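Local coordinates for uncharacterized protein (Vanderwaltozyma polyspora, PDB 5THE) that probably binds RNA as the C-terminal lobe of a budding yeast Argonaute, the part of the protein that carries the Piwi domain, at residues A[403-406]-A[410-413]. Numbering follows the deposited sequence.
Sequences AKNE and EVAV
Ala403 faces Val411 as an antiparallel hydrogen-bonded pair, and two backbone bonds establish the register. Ala403 N donates its hydrogen to Val411 O at 3.0 Å, lying in the carbonyl plane with 154° at the hydrogen; the return bond, Val411 N to Ala403 O at 2.9 Å, is more bent, at 134°, and its donor is tilted out of the plane of the Ala403 carbonyl. Ala403 O also receives a CA-H...O contact from Glu410. The methyl CB of Ala403 packs against Val413 CG1 at 3.6 Å, and both residues touch Val18 of strand 16-22, which places this face of the hairpin against a neighbouring strand.

Lys404 pairs with Glu410 in the non-hydrogen-bonded position, where CA atoms approach to 4.5 Å and both side chains leave on the same, exposed face. The lysine chain is extended until its last torsion (chi4 -55°), which folds NZ back to 3.6 Å from Glu410 OE2, a long salt bridge. Glu410 bends earlier, at chi2, so that its carboxylate also lies alongside Lys404 CG.

Asn405 crosses Val411 at about a right angle, its ND2 resting 3.6 Å from Val411 CG2. Its amide is held from both ends: OD1 accepts from the backbone N of Lys407 and Glu409, while ND2 donates to Asp48 OD2. By gripping two amides of the connection, Asn405 ties the turn back to the end of its first strand. The contact's nearest atom lies about 15 Å from the bound nucleic acid. Strands 402-404 and 410-415 form a short beta hairpin in the Piwi region, the first two strands of a three-stranded antiparallel sheet completed by 418-419.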
ATOM      1  N   ALA A 403      -7.087  -3.851  31.730  1.00 25.54           N
ATOM      2  CA  ALA A 403      -6.653  -2.677  32.466  1.00 25.34           C
ATOM      3  C   ALA A 403      -7.792  -1.671  32.397  1.00 32.85           C
ATOM      4  O   ALA A 403      -8.732  -1.831  31.613  1.00 31.52           O
ATOM      5  CB  ALA A 403      -5.358  -2.092  31.895  1.00 20.89           C
ATOM      6  N   LYS A 404      -7.704  -0.622  33.216  1.00 29.80           N
ATOM      7  CA  LYS A 404      -8.719   0.427  33.184  1.00 27.32           C
ATOM      8  C   LYS A 404      -8.452   1.379  32.032  1.00 25.22           C
ATOM      9  O   LYS A 404      -7.346   1.922  31.911  1.00 24.09           O
ATOM     10  CB  LYS A 404      -8.773   1.199  34.503  1.00 27.22           C
ATOM     11  CG  LYS A 404      -9.349   0.360  35.636  1.00 43.53           C
ATOM     12  CD  LYS A 404      -9.634   1.186  36.889  1.00 51.15           C
ATOM     13  CE  LYS A 404     -10.461   0.375  37.873  1.00 56.36           C
ATOM     14  NZ  LYS A 404     -11.713  -0.141  37.240  1.00 60.00           N
ATOM     15  N   ASN A 405      -9.475   1.581  31.194  1.00 24.78           N
ATOM     16  CA  ASN A 405      -9.400   2.507  30.076  1.00 22.39           C
ATOM     17  C   ASN A 405      -9.755   3.925  30.534  1.00 27.19           C
ATOM     18  O   ASN A 405      -9.947   4.198  31.721  1.00 25.59           O
ATOM     19  CB  ASN A 405     -10.274   2.005  28.919  1.00 22.36           C
ATOM     20  CG  ASN A 405     -11.764   2.115  29.184  1.00 23.30           C
ATOM     21  OD1 ASN A 405     -12.208   2.643  30.209  1.00 25.50           O
ATOM     22  ND2 ASN A 405     -12.557   1.640  28.220  1.00 18.93           N
ATOM     23  N   GLU A 406      -9.849   4.850  29.583  1.00 26.11           N
ATOM     24  CA  GLU A 406     -10.140   6.238  29.897  1.00 28.07           C
ATOM     25  C   GLU A 406     -11.593   6.473  30.283  1.00 28.99           C
ATOM     26  O   GLU A 406     -11.924   7.587  30.693  1.00 30.69           O
ATOM     27  CB  GLU A 406      -9.761   7.128  28.717  1.00 28.68           C
ATOM     28  CG  GLU A 406      -8.237   7.215  28.522  1.00 33.10           C
ATOM     29  CD  GLU A 406      -7.841   7.480  27.070  1.00 36.19           C
ATOM     30  OE1 GLU A 406      -7.202   8.519  26.811  1.00 38.67           O
ATOM     31  OE2 GLU A 406      -8.170   6.651  26.185  1.00 39.60           O
ATOM     32  N   GLU A 410     -12.802  -1.771  33.109  1.00 29.03           N
ATOM     33  CA  GLU A 410     -11.809  -2.838  33.006  1.00 29.23           C
ATOM     34  C   GLU A 410     -12.004  -3.566  31.680  1.00 30.62           C
ATOM     35  O   GLU A 410     -13.071  -4.129  31.415  1.00 26.90           O
ATOM     36  CB  GLU A 410     -11.921  -3.812  34.180  1.00 31.80           C
ATOM     37  CG  GLU A 410     -11.488  -3.219  35.514  1.00 43.18           C
ATOM     38  CD  GLU A 410      -9.984  -3.316  35.762  1.00 58.89           C
ATOM     39  OE1 GLU A 410      -9.239  -3.749  34.860  1.00 59.44           O
ATOM     40  OE2 GLU A 410      -9.544  -2.954  36.872  1.00 69.97           O
ATOM     41  N   VAL A 411     -10.961  -3.575  30.860  1.00 26.76           N
ATOM     42  CA  VAL A 411     -11.128  -3.706  29.424  1.00 27.18           C
ATOM     43  C   VAL A 411      -9.932  -4.467  28.860  1.00 26.69           C
ATOM     44  O   VAL A 411      -8.823  -4.368  29.386  1.00 24.68           O
ATOM     45  CB  VAL A 411     -11.308  -2.259  28.910  1.00 34.37           C
ATOM     46  CG1 VAL A 411     -10.419  -1.923  27.782  1.00 27.73           C
ATOM     47  CG2 VAL A 411     -12.795  -1.935  28.710  1.00 33.31           C
ATOM     48  N   ALA A 412     -10.165  -5.270  27.812  1.00 28.96           N
ATOM     49  CA  ALA A 412      -9.086  -6.084  27.240  1.00 28.32           C
ATOM     50  C   ALA A 412      -7.928  -5.216  26.766  1.00 25.37           C
ATOM     51  O   ALA A 412      -8.119  -4.235  26.042  1.00 28.91           O
ATOM     52  CB  ALA A 412      -9.587  -6.926  26.070  1.00 22.84           C
ATOM     53  N   VAL A 413      -6.719  -5.573  27.190  1.00 24.01           N
ATOM     54  CA  VAL A 413      -5.505  -4.924  26.727  1.00 20.09           C
ATOM     55  C   VAL A 413      -4.574  -5.902  26.025  1.00 24.91           C
ATOM     56  O   VAL A 413      -3.417  -5.574  25.761  1.00 27.91           O
ATOM     57  CB  VAL A 413      -4.780  -4.208  27.888  1.00 21.14           C
ATOM     58  CG1 VAL A 413      -5.647  -3.078  28.413  1.00 20.86           C
ATOM     59  CG2 VAL A 413      -4.425  -5.209  29.034  1.00 25.14           C
TER